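Local coordinates for uncharacterized protein (Legionella pneumophila subsp. pneumophila, PDB 5T2X) that is of unknown function but belongs to the DUF5630 family and folds as an all-helical array, so any biochemical role remains to be established, at residues 71-76 and 93-98; 79-84 and 216-221; 130-135 and 166-171. All coordinates share one frame; numbering follows the deposited sequence.

Contact 1 (71-76 and 93-98); sequences THLQNF and QLVKGI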
loop_
_atom_site.group_PDB
_atom_site.type_symbol
_atom_site.label_atom_id
_atom_site.label_comp_id
_atom_site.label_asym_id
_atom_site.label_seq_id
_atom_site.Cartn_x
_atom_site.Cartn_y
_atom_site.Cartn_z
ATOM N N THR A 71 -7.636 15.619 -9.109
ATOM C CA THR A 71 -8.731 15.493 -10.063
ATOM C C THR A 71 -8.907 14.046 -10.502
ATOM O O THR A 71 -10.033 13.538 -10.561
ATOM C CB THR A 71 -8.481 16.397 -11.271
ATOM O OG1 THR A 71 -8.441 17.765 -10.844
ATOM C CG2 THR A 71 -9.581 16.224 -12.308
ATOM N N HIS A 72 -7.800 13.359 -10.798
ATOM C CA HIS A 72 -7.884 11.947 -11.156
ATOM C C HIS A 72 -8.277 11.094 -9.956
ATOM O O HIS A 72 -9.014 10.112 -10.102
ATOM C CB HIS A 72 -6.556 11.473 -11.742
ATOM C CG HIS A 72 -6.249 12.054 -13.086
ATOM N ND1 HIS A 72 -6.953 11.715 -14.221
ATOM C CD2 HIS A 72 -5.312 12.950 -13.478
ATOM C CE1 HIS A 72 -6.465 12.379 -15.254
ATOM N NE2 HIS A 72 -5.468 13.135 -14.830
ATOM N N LEU A 73 -7.793 11.449 -8.762
ATOM C CA LEU A 73 -8.181 10.712 -7.564
ATOM C C LEU A 73 -9.678 10.823 -7.314
ATOM O O LEU A 73 -10.331 9.835 -6.954
ATOM C CB LEU A 73 -7.400 11.223 -6.352
ATOM C CG LEU A 73 -7.714 10.533 -5.021
ATOM C CD1 LEU A 73 -7.263 9.081 -5.052
ATOM C CD2 LEU A 73 -7.067 11.271 -3.861
ATOM N N GLN A 74 -10.241 12.018 -7.501
ATOM C CA GLN A 74 -11.672 12.208 -7.299
ATOM C C GLN A 74 -12.506 11.524 -8.374
ATOM O O GLN A 74 -13.700 11.290 -8.157
ATOM C CB GLN A 74 -11.992 13.702 -7.240
ATOM C CG GLN A 74 -11.464 14.382 -5.982
ATOM C CD GLN A 74 -11.507 15.894 -6.065
ATOM O OE1 GLN A 74 -11.571 16.469 -7.153
ATOM N NE2 GLN A 74 -11.469 16.551 -4.910
ATOM N N ASN A 75 -11.910 11.195 -9.522
ATOM C CA ASN A 75 -12.632 10.428 -10.531
ATOM C C ASN A 75 -12.775 8.965 -10.130
ATOM O O ASN A 75 -13.705 8.290 -10.586
ATOM C CB ASN A 75 -11.934 10.540 -11.886
ATOM C CG ASN A 75 -12.186 11.874 -12.562
ATOM O OD1 ASN A 75 -11.252 12.559 -12.981
ATOM N ND2 ASN A 75 -13.454 12.250 -12.672
ATOM N N PHE A 76 -11.869 8.458 -9.291
ATOM C CA PHE A 76 -11.992 7.089 -8.803
ATOM C C PHE A 76 -13.085 6.946 -7.752
ATOM O O PHE A 76 -13.544 5.825 -7.504
ATOM C CB PHE A 76 -10.663 6.603 -8.219
ATOM C CG PHE A 76 -9.619 6.294 -9.252
ATOM C CD1 PHE A 76 -9.809 5.270 -10.164
ATOM C CD2 PHE A 76 -8.436 7.014 -9.297
ATOM C CE1 PHE A 76 -8.848 4.978 -11.113
ATOM C CE2 PHE A 76 -7.470 6.727 -10.243
ATOM C CZ PHE A 76 -7.676 5.708 -11.151
ATOM N N GLN A 93 1.643 9.262 -5.937
ATOM C CA GLN A 93 1.858 7.864 -5.580
ATOM C C GLN A 93 0.535 7.159 -5.318
ATOM O O GLN A 93 0.365 5.986 -5.672
ATOM C CB GLN A 93 2.766 7.771 -4.356
ATOM C CG GLN A 93 4.182 8.254 -4.605
ATOM C CD GLN A 93 5.031 8.221 -3.353
ATOM O OE1 GLN A 93 4.612 8.685 -2.293
ATOM N NE2 GLN A 93 6.230 7.665 -3.468
ATOM N N LEU A 94 -0.419 7.862 -4.704
ATOM C CA LEU A 94 -1.726 7.266 -4.452
ATOM C C LEU A 94 -2.472 7.002 -5.754
ATOM O O LEU A 94 -3.051 5.925 -5.935
ATOM C CB LEU A 94 -2.543 8.174 -3.534
ATOM C CG LEU A 94 -3.962 7.711 -3.203
ATOM C CD1 LEU A 94 -3.942 6.362 -2.501
ATOM C CD2 LEU A 94 -4.676 8.751 -2.354
ATOM N N VAL A 95 -2.458 7.967 -6.676
ATOM C CA VAL A 95 -3.202 7.821 -7.924
ATOM C C VAL A 95 -2.543 6.784 -8.825
ATOM O O VAL A 95 -3.216 5.914 -9.392
ATOM C CB VAL A 95 -3.335 9.182 -8.630
ATOM C CG1 VAL A 95 -3.924 9.003 -10.018
ATOM C CG2 VAL A 95 -4.198 10.121 -7.804
ATOM N N LYS A 96 -1.218 6.862 -8.979
ATOM C CA LYS A 96 -0.517 5.877 -9.797
ATOM C C LYS A 96 -0.673 4.476 -9.222
ATOM O O LYS A 96 -0.857 3.507 -9.968
ATOM C CB LYS A 96 0.963 6.237 -9.916
ATOM C CG LYS A 96 1.252 7.513 -10.683
ATOM C CD LYS A 96 2.745 7.797 -10.673
ATOM C CE LYS A 96 3.071 9.133 -11.310
ATOM N NZ LYS A 96 4.522 9.444 -11.185
ATOM N N GLY A 97 -0.602 4.349 -7.895
ATOM C CA GLY A 97 -0.765 3.044 -7.277
ATOM C C GLY A 97 -2.141 2.454 -7.514
ATOM O O GLY A 97 -2.277 1.256 -7.773
ATOM N N ILE A 98 -3.179 3.288 -7.432
ATOM C CA ILE A 98 -4.533 2.817 -7.706
ATOM C C ILE A 98 -4.683 2.452 -9.177
ATOM O O ILE A 98 -5.289 1.428 -9.518
ATOM C CB ILE A 98 -5.562 3.879 -7.279
ATOM C CG1 ILE A 98 -5.570 4.036 -5.759
ATOM C CG2 ILE A 98 -6.952 3.522 -7.790
ATOM C CD1 ILE A 98 -6.334 5.254 -5.284
#
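L73 leaves helix 66-76 with CG anti to its backbone N (chi1 180°), a torsion that swings the branch across to helix 91-111. Its CB rests against V95 CG2 at 3.7 Å, matching the 5.8 Å between the two CA atoms, the closest backbone pair of the segments. Further out, CD1 touches two tips, L94 CD2 at 3.8 Å and, in a different direction, I98 CD1 at 3.9 Å. CD2 joins it in touching L94 CD2, and both L94 and I98 cross the leucine at about a right angle. One turn on, the F76 ring receives I98 CG2 squarely over its centre, 3.9 Å from the centroid and 1° off the normal, a CH-pi contact. V95 CG1 lies at the edge of the same ring and also meets H72 CB. The short axes cross at 46° with a closest approach of 9.6 Å, and L43 of helix 43-52 adjoins H72, F76 and V95. The closest approach of every touching residue pair is carbon to carbon, so the two helices are joined by dispersion and shape fit, with the methyl-on-ring contact as the one directional element; polar bonding between these segments contributes nothing to the crossing.

Contact 2 (79-84 and 216-221); sequences EHFSFE and AINNAY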
loop_
_atom_site.group_PDB
_atom_site.type_symbol
_atom_site.label_atom_id
_atom_site.label_comp_id
_atom_site.label_asym_id
_atom_site.label_seq_id
_atom_site.Cartn_x
_atom_site.Cartn_y
_atom_site.Cartn_z
ATOM N N GLU A 79 -20.103 6.255 -5.315
ATOM C CA GLU A 79 -21.208 6.881 -4.596
ATOM C C GLU A 79 -21.042 6.728 -3.090
ATOM O O GLU A 79 -21.132 7.708 -2.343
ATOM C CB GLU A 79 -22.538 6.285 -5.060
ATOM C CG GLU A 79 -23.758 7.114 -4.679
ATOM C CD GLU A 79 -25.059 6.472 -5.122
ATOM O OE1 GLU A 79 -25.230 5.256 -4.898
ATOM O OE2 GLU A 79 -25.909 7.180 -5.701
ATOM N N HIS A 80 -20.793 5.504 -2.624
ATOM C CA HIS A 80 -20.665 5.218 -1.200
ATOM C C HIS A 80 -19.231 4.867 -0.809
ATOM O O HIS A 80 -19.009 4.143 0.164
ATOM C CB HIS A 80 -21.623 4.100 -0.792
ATOM C CG HIS A 80 -23.062 4.511 -0.787
ATOM N ND1 HIS A 80 -23.857 4.451 -1.911
ATOM C CD2 HIS A 80 -23.847 4.998 0.203
ATOM C CE1 HIS A 80 -25.071 4.877 -1.612
ATOM N NE2 HIS A 80 -25.092 5.216 -0.336
ATOM N N PHE A 81 -18.254 5.377 -1.555
ATOM C CA PHE A 81 -16.853 5.227 -1.189
ATOM C C PHE A 81 -16.036 6.298 -1.895
ATOM O O PHE A 81 -16.230 6.552 -3.087
ATOM C CB PHE A 81 -16.308 3.839 -1.543
ATOM C CG PHE A 81 -14.811 3.744 -1.455
ATOM C CD1 PHE A 81 -14.167 3.874 -0.234
ATOM C CD2 PHE A 81 -14.046 3.536 -2.591
ATOM C CE1 PHE A 81 -12.791 3.795 -0.148
ATOM C CE2 PHE A 81 -12.669 3.454 -2.510
ATOM C CZ PHE A 81 -12.041 3.583 -1.287
ATOM N N SER A 82 -15.121 6.915 -1.151
ATOM C CA SER A 82 -14.220 7.921 -1.695
ATOM C C SER A 82 -12.837 7.713 -1.100
ATOM O O SER A 82 -12.703 7.516 0.111
ATOM C CB SER A 82 -14.722 9.339 -1.396
ATOM O OG SER A 82 -15.980 9.574 -2.007
ATOM N N PHE A 83 -11.817 7.749 -1.953
ATOM C CA PHE A 83 -10.447 7.622 -1.479
ATOM C C PHE A 83 -10.051 8.841 -0.656
ATOM O O PHE A 83 -10.509 9.960 -0.899
ATOM C CB PHE A 83 -9.482 7.453 -2.654
ATOM C CG PHE A 83 -9.598 6.128 -3.352
ATOM C CD1 PHE A 83 -10.378 5.993 -4.488
ATOM C CD2 PHE A 83 -8.925 5.017 -2.872
ATOM C CE1 PHE A 83 -10.484 4.775 -5.133
ATOM C CE2 PHE A 83 -9.028 3.796 -3.511
ATOM C CZ PHE A 83 -9.808 3.675 -4.643
ATOM N N GLU A 84 -9.191 8.612 0.331
ATOM C CA GLU A 84 -8.689 9.668 1.193
ATOM C C GLU A 84 -7.167 9.685 1.143
ATOM O O GLU A 84 -6.525 8.649 0.947
ATOM C CB GLU A 84 -9.169 9.486 2.640
ATOM C CG GLU A 84 -10.683 9.419 2.784
ATOM C CD GLU A 84 -11.131 9.294 4.229
ATOM O OE1 GLU A 84 -10.296 9.500 5.135
ATOM O OE2 GLU A 84 -12.321 8.989 4.458
ATOM N N ALA A 216 -6.379 5.478 6.221
ATOM C CA ALA A 216 -5.824 4.246 5.672
ATOM C C ALA A 216 -6.815 3.096 5.795
ATOM O O ALA A 216 -6.937 2.273 4.881
ATOM C CB ALA A 216 -4.510 3.903 6.373
ATOM N N ILE A 217 -7.533 3.027 6.919
ATOM C CA ILE A 217 -8.558 1.998 7.083
ATOM C C ILE A 217 -9.674 2.198 6.068
ATOM O O ILE A 217 -10.247 1.230 5.550
ATOM C CB ILE A 217 -9.094 2.004 8.528
ATOM C CG1 ILE A 217 -7.968 1.688 9.514
ATOM C CG2 ILE A 217 -10.232 1.006 8.684
ATOM C CD1 ILE A 217 -8.380 1.794 10.967
ATOM N N ASN A 218 -9.994 3.457 5.759
ATOM C CA ASN A 218 -11.004 3.741 4.745
ATOM C C ASN A 218 -10.574 3.217 3.379
ATOM O O ASN A 218 -11.337 2.519 2.701
ATOM C CB ASN A 218 -11.272 5.247 4.690
ATOM C CG ASN A 218 -12.173 5.637 3.537
ATOM O OD1 ASN A 218 -13.397 5.582 3.644
ATOM N ND2 ASN A 218 -11.569 6.039 2.425
ATOM N N ASN A 219 -9.345 3.534 2.963
ATOM C CA ASN A 219 -8.880 3.125 1.641
ATOM C C ASN A 219 -8.673 1.619 1.557
ATOM O O ASN A 219 -9.060 0.989 0.565
ATOM C CB ASN A 219 -7.581 3.853 1.291
ATOM C CG ASN A 219 -7.773 5.345 1.129
ATOM O OD1 ASN A 219 -8.815 5.892 1.485
ATOM N ND2 ASN A 219 -6.759 6.015 0.591
ATOM N N ALA A 220 -8.066 1.021 2.587
ATOM C CA ALA A 220 -7.654 -0.376 2.497
ATOM C C ALA A 220 -8.850 -1.311 2.381
ATOM O O ALA A 220 -8.799 -2.307 1.651
ATOM C CB ALA A 220 -6.802 -0.749 3.706
ATOM N N TYR A 221 -9.935 -1.012 3.094
ATOM C CA TYR A 221 -11.105 -1.877 3.114
ATOM C C TYR A 221 -12.295 -1.263 2.390
ATOM O O TYR A 221 -13.422 -1.745 2.549
ATOM C CB TYR A 221 -11.467 -2.226 4.559
ATOM C CG TYR A 221 -10.261 -2.647 5.367
ATOM C CD1 TYR A 221 -9.501 -3.748 4.992
ATOM C CD2 TYR A 221 -9.871 -1.935 6.494
ATOM C CE1 TYR A 221 -8.390 -4.132 5.720
ATOM C CE2 TYR A 221 -8.761 -2.314 7.229
ATOM C CZ TYR A 221 -8.025 -3.412 6.837
ATOM O OH TYR A 221 -6.920 -3.793 7.564
HETATM O O HOH W 1 -15.673 6.354 1.718
#
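Two neighbouring asparagines of helix 211-220, N218 and N219, present their amides to the extended backbone of 82-84, and their first torsions differ so that both can reach it. N218 has CG anti to its backbone N, whereas N219 has CG anti to its carbonyl carbon. The N219 amide lies alongside the backbone of E84 and grips it twice: OD1 accepts from E84 N at 3.0 Å on a lone pair, and ND2 gives to E84 O at 2.7 Å. N218 ND2 divides its bonds between the loop and its neighbour, donating to S82 O at 3.0 Å with an N-H...O angle of 156° and to N219 OD1 at 2.9 Å. N219 OD1 thus has two donors, E84 N and N218 ND2, which should fix the rotation of its amide. The other end of the N218 amide, OD1, is tied through a water to S82 N.

Flat groups pack around these bonds. The E84 carboxylate stacks on the N218 amide, planes 23° apart, with OE2 3.5 Å from N218 CG, while E84 OE1 bonds S215 OG. From the other flank, the F81 ring brings CE1 to 3.4 Å from N218 O. The F83 ring turns its edge, CD2, to N219 CG with the planes 80° apart, and carries F81 CE2 over the centre of its face.

The paired hydrogen bonds from one asparagine amide to the N-H and C=O of the same residue resemble the pairing a neighbouring strand would offer; here they dock the loop between helices 66-76 and 91-111 onto the last turn of helix 211-220 in an all-helical fold.

Contact 3 (130-135 and 166-171); sequences HCFYAY and QYHWTP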
loop_
_atom_site.group_PDB
_atom_site.type_symbol
_atom_site.label_atom_id
_atom_site.label_comp_id
_atom_site.label_asym_id
_atom_site.label_seq_id
_atom_site.Cartn_x
_atom_site.Cartn_y
_atom_site.Cartn_z
ATOM N N HIS A 130 4.048 2.125 -3.884
ATOM C CA HIS A 130 3.742 1.792 -2.492
ATOM C C HIS A 130 2.238 1.690 -2.250
ATOM O O HIS A 130 1.735 2.055 -1.185
ATOM C CB HIS A 130 4.385 2.792 -1.531
ATOM C CG HIS A 130 5.849 2.993 -1.769
ATOM N ND1 HIS A 130 6.768 1.974 -1.650
ATOM C CD2 HIS A 130 6.551 4.094 -2.128
ATOM C CE1 HIS A 130 7.975 2.438 -1.922
ATOM N NE2 HIS A 130 7.871 3.722 -2.216
ATOM N N CYS A 131 1.514 1.177 -3.241
ATOM C CA CYS A 131 0.080 0.973 -3.093
ATOM C C CYS A 131 -0.190 -0.196 -2.154
ATOM O O CYS A 131 0.403 -1.270 -2.297
ATOM C CB CYS A 131 -0.561 0.719 -4.456
ATOM S SG CYS A 131 -2.338 0.416 -4.401
ATOM N N PHE A 132 -1.090 0.015 -1.187
ATOM C CA PHE A 132 -1.399 -1.039 -0.224
ATOM C C PHE A 132 -2.021 -2.248 -0.907
ATOM O O PHE A 132 -1.743 -3.393 -0.530
ATOM C CB PHE A 132 -2.333 -0.509 0.865
ATOM C CG PHE A 132 -2.834 -1.577 1.802
ATOM C CD1 PHE A 132 -2.081 -1.965 2.897
ATOM C CD2 PHE A 132 -4.056 -2.198 1.582
ATOM C CE1 PHE A 132 -2.535 -2.949 3.757
ATOM C CE2 PHE A 132 -4.513 -3.184 2.434
ATOM C CZ PHE A 132 -3.752 -3.558 3.526
ATOM N N TYR A 133 -2.883 -2.015 -1.901
ATOM C CA TYR A 133 -3.506 -3.123 -2.617
ATOM C C TYR A 133 -2.458 -4.004 -3.281
ATOM O O TYR A 133 -2.590 -5.233 -3.301
ATOM C CB TYR A 133 -4.490 -2.588 -3.660
ATOM C CG TYR A 133 -5.511 -1.609 -3.124
ATOM C CD1 TYR A 133 -6.159 -1.837 -1.918
ATOM C CD2 TYR A 133 -5.822 -0.452 -3.827
ATOM C CE1 TYR A 133 -7.093 -0.941 -1.429
ATOM C CE2 TYR A 133 -6.751 0.448 -3.347
ATOM C CZ TYR A 133 -7.383 0.200 -2.149
ATOM O OH TYR A 133 -8.310 1.099 -1.672
ATOM N N ALA A 134 -1.406 -3.392 -3.827
ATOM C CA ALA A 134 -0.357 -4.160 -4.488
ATOM C C ALA A 134 0.450 -4.967 -3.481
ATOM O O ALA A 134 0.717 -6.155 -3.695
ATOM C CB ALA A 134 0.554 -3.227 -5.284
ATOM N N TYR A 135 0.856 -4.333 -2.377
ATOM C CA TYR A 135 1.590 -5.053 -1.339
ATOM C C TYR A 135 0.766 -6.206 -0.783
ATOM O O TYR A 135 1.299 -7.291 -0.523
ATOM C CB TYR A 135 1.993 -4.094 -0.219
ATOM C CG TYR A 135 3.165 -3.200 -0.561
ATOM C CD1 TYR A 135 4.227 -3.675 -1.318
ATOM C CD2 TYR A 135 3.207 -1.879 -0.126
ATOM C CE1 TYR A 135 5.303 -2.862 -1.632
ATOM C CE2 TYR A 135 4.279 -1.058 -0.436
ATOM C CZ TYR A 135 5.323 -1.555 -1.190
ATOM O OH TYR A 135 6.391 -0.744 -1.501
ATOM N N GLN A 166 5.274 0.580 6.368
ATOM C CA GLN A 166 5.965 1.857 6.239
ATOM C C GLN A 166 5.042 2.979 5.790
ATOM O O GLN A 166 5.343 4.150 6.039
ATOM C CB GLN A 166 7.128 1.742 5.251
ATOM C CG GLN A 166 8.248 0.820 5.685
ATOM C CD GLN A 166 9.447 0.898 4.758
ATOM O OE1 GLN A 166 9.625 1.880 4.038
ATOM N NE2 GLN A 166 10.274 -0.142 4.767
ATOM N N TYR A 167 3.926 2.656 5.133
ATOM C CA TYR A 167 3.107 3.679 4.502
ATOM C C TYR A 167 1.622 3.610 4.831
ATOM O O TYR A 167 0.910 4.573 4.528
ATOM C CB TYR A 167 3.260 3.618 2.973
ATOM C CG TYR A 167 4.692 3.592 2.482
ATOM C CD1 TYR A 167 5.442 4.758 2.399
ATOM C CD2 TYR A 167 5.288 2.402 2.083
ATOM C CE1 TYR A 167 6.750 4.737 1.943
ATOM C CE2 TYR A 167 6.595 2.371 1.626
ATOM C CZ TYR A 167 7.320 3.542 1.559
ATOM O OH TYR A 167 8.619 3.517 1.104
ATOM N N HIS A 168 1.126 2.527 5.436
ATOM C CA HIS A 168 -0.319 2.337 5.508
ATOM C C HIS A 168 -0.827 2.061 6.920
ATOM O O HIS A 168 -1.908 1.483 7.073
ATOM C CB HIS A 168 -0.748 1.229 4.546
ATOM C CG HIS A 168 -0.424 1.537 3.117
ATOM N ND1 HIS A 168 -1.082 2.514 2.402
ATOM C CD2 HIS A 168 0.511 1.024 2.282
ATOM C CE1 HIS A 168 -0.578 2.578 1.182
ATOM N NE2 HIS A 168 0.389 1.684 1.084
ATOM N N TRP A 169 -0.079 2.462 7.946
ATOM C CA TRP A 169 -0.595 2.639 9.314
ATOM C C TRP A 169 -1.230 1.338 9.803
ATOM O O TRP A 169 -0.578 0.283 9.741
ATOM C CB TRP A 169 -1.517 3.852 9.310
ATOM C CG TRP A 169 -0.810 5.151 9.086
ATOM C CD1 TRP A 169 -0.428 5.680 7.889
ATOM C CD2 TRP A 169 -0.405 6.088 10.089
ATOM N NE1 TRP A 169 0.195 6.890 8.084
ATOM C CE2 TRP A 169 0.221 7.163 9.427
ATOM C CE3 TRP A 169 -0.510 6.123 11.482
ATOM C CZ2 TRP A 169 0.740 8.260 10.110
ATOM C CZ3 TRP A 169 0.006 7.213 12.160
ATOM C CH2 TRP A 169 0.624 8.266 11.474
ATOM N N THR A 170 -2.479 1.360 10.287
ATOM C CA THR A 170 -3.064 0.163 10.894
ATOM C C THR A 170 -3.297 -0.955 9.884
ATOM O O THR A 170 -2.923 -2.104 10.178
ATOM C CB THR A 170 -4.351 0.538 11.640
ATOM O OG1 THR A 170 -4.023 1.284 12.817
ATOM C CG2 THR A 170 -5.140 -0.705 12.024
ATOM N N PRO A 171 -3.902 -0.720 8.711
ATOM C CA PRO A 171 -4.043 -1.827 7.750
ATOM C C PRO A 171 -2.716 -2.426 7.320
ATOM O O PRO A 171 -2.661 -3.623 7.007
ATOM C CB PRO A 171 -4.777 -1.175 6.572
ATOM C CG PRO A 171 -5.526 -0.054 7.180
ATOM C CD PRO A 171 -4.626 0.481 8.250
#
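A Schellman motif ends helix 117-128, and its C-prime residue H130, with positive phi, heads the sharp turn into helix 132-147, for which C131 is the N-cap. The turn packs against a second helix junction, 166-171, where helix 153-167 passes into helix 169-185.

H168 reaches across with CG anti to its carbonyl carbon and donates from NE2 to H130 O at 2.7 Å. The acceptor lies near the ring plane, and the N-H...O angle is 152°. The same imidazole is covered on both faces: F132 CB stands over its centre, 3.4 Å from the centroid, and Y167 CB lies over the opposite face. The F132 ring then turns its edge to the H168 face, planes at 70°, and extends on to P171, with CE1 3.3 Å from P171 O and CZ 4.0 Å from P171 CB. At the other end of the turn the H130 imidazole makes an offset stack with the Y167 ring, centroids 4.1 Å apart and planes at 25°. H130 CE1 comes to 3.3 Å from Y167 OH, which sits over the imidazole face, while H130 CB adds a CH-pi contact to the tyrosine ring. H130 ND1 and Y135 OH share a 2.7 Å hydrogen bond that holds the imidazole from its edge.

With NE2 on H130 O and ND1 bonded to Y86 OH, both nitrogens of the buried H168 have partners. The bond to H130 O puts a proton on NE2. The Y86 hydroxyl could donate to ND1 or accept from it, so a neutral ring would suffice and the charge is left open. The contact therefore joins two helix junctions through one directed bond set within aromatic packing.

How the contacts relate
Contact 3 lies about 3 Å from the centre of the chain, measured centre to centre, and is the buried one; contacts 1 and 2, each about 13 Å out, are partly buried. Contact 2 holds the loop joining the two helices of contact 1, and P171 of contact 3 packs on helix 211-220 of contact 2. F83 of contact 2 bridges all three: its CB meets L73, its ring meets F76 and I98, and its CE2 lies 3.3 Å from Y133 OH of contact 3. That hydroxyl also probably bonds N219 O. G97 O against C131 SG joins contacts 1 and 3. Chemistry differs by element: two helices meet through carbon, a loop is held by side-chain amides, and two helix junctions combine aromatic rings with one histidine bond.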